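Local coordinates for 3-oxoacyl-[acyl-carrier protein] synthase (Thermus thermophilus, PDB 1UB7) that probably catalyses the first condensation of fatty acid synthesis, joining an acetyl unit from acetyl-CoA to malonyl-ACP, at residues K186-A191 against L207-R212. Numbering follows the deposited sequence.
Sequences KELYHA and LYMNGR
L188 and M209 form the apolar centre of this two-stranded antiparallel ribbon, projecting together from one face. They illustrate a general rule of paired strands: side chains alternate, giving two unlike faces, while the backbone bonds lie between. M209 runs extended from its backbone and then bends at its thioether (chi3 -89°), which brings CE to 3.3 Å from CD1 of L188, unusually close and to be taken with caution at this resolution. CD2 of L207 adds a looser touch to the same L188 methyl. F155, from a loop of the same chain, touches L207 and M209, while F86 of the second subunit packs on L188 and L207.

The other face belongs to Y189 and Y208, whose rings meet obliquely, their planes 42° apart. CD2 of Y208 comes within 3.3 Å of Y189 CZ, and the CB of Y208 directs an off-centre CH-pi contact at the Y189 ring. At the edge of the Y208 ring, in its plane, CE2 meets K186 O at 3.1 Å.

Between the faces, Y189 and Y208 make the hydrogen-bonded pair: Y208 N to Y189 O spans 3.0 Å, and Y189 N gives the return bond to Y208 O. The pairing closes with N210 N donating to E187 O at 2.9 Å. Beyond it, E187 OE1 and N210 ND2 are close, but their geometry makes no hydrogen bond; OE2 instead forms a salt bridge with K186 NZ at 3.2 Å.

N210 is the N-cap of helix 211-233, its OD1 weakly bonded to E213 N. M209 lies near N276 and H246, predicted active-site residues, and H190 and A191 pair with a strand of the second subunit. The arrangement is thus an antiparallel ribbon, its strands joined by a long loop, that continues across the interface of a thiolase-fold FabH dimer, with M209 beside the predicted active site.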
loop_
_atom_site.group_PDB
_atom_site.type_symbol
_atom_site.label_atom_id
_atom_site.label_comp_id
_atom_site.label_asym_id
_atom_site.label_seq_id
_atom_site.Cartn_x
_atom_site.Cartn_y
_atom_site.Cartn_z
ATOM N N LYS A 186 2.003 12.438 -15.029
ATOM C CA LYS A 186 1.207 13.613 -15.401
ATOM C C LYS A 186 -0.053 13.261 -16.208
ATOM O O LYS A 186 -0.980 14.071 -16.311
ATOM C CB LYS A 186 2.072 14.572 -16.221
ATOM C CG LYS A 186 2.864 13.853 -17.299
ATOM C CD LYS A 186 3.450 14.801 -18.323
ATOM C CE LYS A 186 4.472 14.080 -19.200
ATOM N NZ LYS A 186 3.969 12.776 -19.716
ATOM N N GLU A 187 -0.076 12.048 -16.765
ATOM C CA GLU A 187 -1.184 11.556 -17.594
ATOM C C GLU A 187 -2.460 11.174 -16.841
ATOM O O GLU A 187 -3.542 11.118 -17.429
ATOM C CB GLU A 187 -0.707 10.353 -18.409
ATOM C CG GLU A 187 0.628 10.587 -19.088
ATOM C CD GLU A 187 0.557 11.644 -20.178
ATOM O OE1 GLU A 187 -0.260 12.586 -20.054
ATOM O OE2 GLU A 187 1.334 11.535 -21.154
ATOM N N LEU A 188 -2.329 10.899 -15.548
ATOM C CA LEU A 188 -3.466 10.522 -14.714
ATOM C C LEU A 188 -3.071 10.720 -13.251
ATOM O O LEU A 188 -2.063 10.172 -12.802
ATOM C CB LEU A 188 -3.853 9.056 -14.979
ATOM C CG LEU A 188 -5.034 8.440 -14.214
ATOM C CD1 LEU A 188 -6.296 9.285 -14.380
ATOM C CD2 LEU A 188 -5.263 7.028 -14.721
ATOM N N TYR A 189 -3.861 11.506 -12.516
ATOM C CA TYR A 189 -3.564 11.785 -11.113
ATOM C C TYR A 189 -4.634 12.575 -10.337
ATOM O O TYR A 189 -5.631 13.047 -10.888
ATOM C CB TYR A 189 -2.227 12.544 -11.023
ATOM C CG TYR A 189 -2.232 13.885 -11.738
ATOM C CD1 TYR A 189 -2.972 14.965 -11.238
ATOM C CD2 TYR A 189 -1.537 14.064 -12.938
ATOM C CE1 TYR A 189 -3.025 16.181 -11.912
ATOM C CE2 TYR A 189 -1.584 15.278 -13.623
ATOM C CZ TYR A 189 -2.332 16.332 -13.104
ATOM O OH TYR A 189 -2.397 17.533 -13.774
ATOM N N HIS A 190 -4.382 12.696 -9.038
ATOM C CA HIS A 190 -5.204 13.438 -8.087
ATOM C C HIS A 190 -4.300 13.594 -6.859
ATOM O O HIS A 190 -4.067 12.636 -6.112
ATOM C CB HIS A 190 -6.479 12.672 -7.710
ATOM C CG HIS A 190 -7.299 13.354 -6.652
ATOM N ND1 HIS A 190 -6.874 13.483 -5.346
ATOM C CD2 HIS A 190 -8.506 13.968 -6.715
ATOM C CE1 HIS A 190 -7.782 14.145 -4.651
ATOM N NE2 HIS A 190 -8.782 14.451 -5.458
ATOM N N ALA A 191 -3.773 14.799 -6.670
ATOM C CA ALA A 191 -2.877 15.069 -5.553
ATOM C C ALA A 191 -3.440 14.632 -4.203
ATOM O O ALA A 191 -4.600 14.214 -4.089
ATOM C CB ALA A 191 -2.539 16.556 -5.516
ATOM N N LEU A 207 -9.662 15.070 -9.883
ATOM C CA LEU A 207 -9.185 13.996 -10.740
ATOM C C LEU A 207 -8.941 14.500 -12.159
ATOM O O LEU A 207 -9.841 15.067 -12.779
ATOM C CB LEU A 207 -10.217 12.868 -10.755
ATOM C CG LEU A 207 -9.777 11.468 -11.189
ATOM C CD1 LEU A 207 -10.906 10.504 -10.923
ATOM C CD2 LEU A 207 -9.393 11.448 -12.654
ATOM N N TYR A 208 -7.721 14.296 -12.661
ATOM C CA TYR A 208 -7.346 14.707 -14.020
ATOM C C TYR A 208 -6.910 13.510 -14.875
ATOM O O TYR A 208 -6.251 12.590 -14.377
ATOM C CB TYR A 208 -6.202 15.728 -13.991
ATOM C CG TYR A 208 -5.548 15.899 -15.345
ATOM C CD1 TYR A 208 -6.221 16.533 -16.387
ATOM C CD2 TYR A 208 -4.293 15.347 -15.611
ATOM C CE1 TYR A 208 -5.666 16.606 -17.664
ATOM C CE2 TYR A 208 -3.729 15.413 -16.882
ATOM C CZ TYR A 208 -4.422 16.042 -17.905
ATOM O OH TYR A 208 -3.889 16.098 -19.173
ATOM N N MET A 209 -7.261 13.533 -16.164
ATOM C CA MET A 209 -6.891 12.446 -17.071
ATOM C C MET A 209 -6.620 12.888 -18.521
ATOM O O MET A 209 -7.391 13.644 -19.117
ATOM C CB MET A 209 -7.979 11.356 -17.058
ATOM C CG MET A 209 -7.533 10.008 -17.647
ATOM S SD MET A 209 -8.847 8.742 -17.768
ATOM C CE MET A 209 -8.734 7.903 -16.157
ATOM N N ASN A 210 -5.503 12.408 -19.063
ATOM C CA ASN A 210 -5.084 12.679 -20.437
ATOM C C ASN A 210 -5.526 11.431 -21.195
ATOM O O ASN A 210 -4.703 10.575 -21.527
ATOM C CB ASN A 210 -3.552 12.812 -20.504
ATOM C CG ASN A 210 -3.051 13.350 -21.845
ATOM O OD1 ASN A 210 -3.395 12.841 -22.917
ATOM N ND2 ASN A 210 -2.217 14.382 -21.782
ATOM N N GLY A 211 -6.827 11.323 -21.445
ATOM C CA GLY A 211 -7.372 10.166 -22.137
ATOM C C GLY A 211 -6.667 9.652 -23.387
ATOM O O GLY A 211 -6.454 8.446 -23.534
ATOM N N ARG A 212 -6.299 10.558 -24.288
ATOM C CA ARG A 212 -5.649 10.184 -25.542
ATOM C C ARG A 212 -4.387 9.340 -25.376
ATOM O O ARG A 212 -4.185 8.358 -26.097
ATOM C CB ARG A 212 -5.345 11.450 -26.357
ATOM C CG ARG A 212 -6.590 12.133 -26.951
ATOM C CD ARG A 212 -7.665 12.439 -25.891
ATOM N NE ARG A 212 -7.231 13.408 -24.877
ATOM C CZ ARG A 212 -7.968 13.783 -23.832
ATOM N NH1 ARG A 212 -9.180 13.272 -23.654
ATOM N NH2 ARG A 212 -7.502 14.680 -22.970
#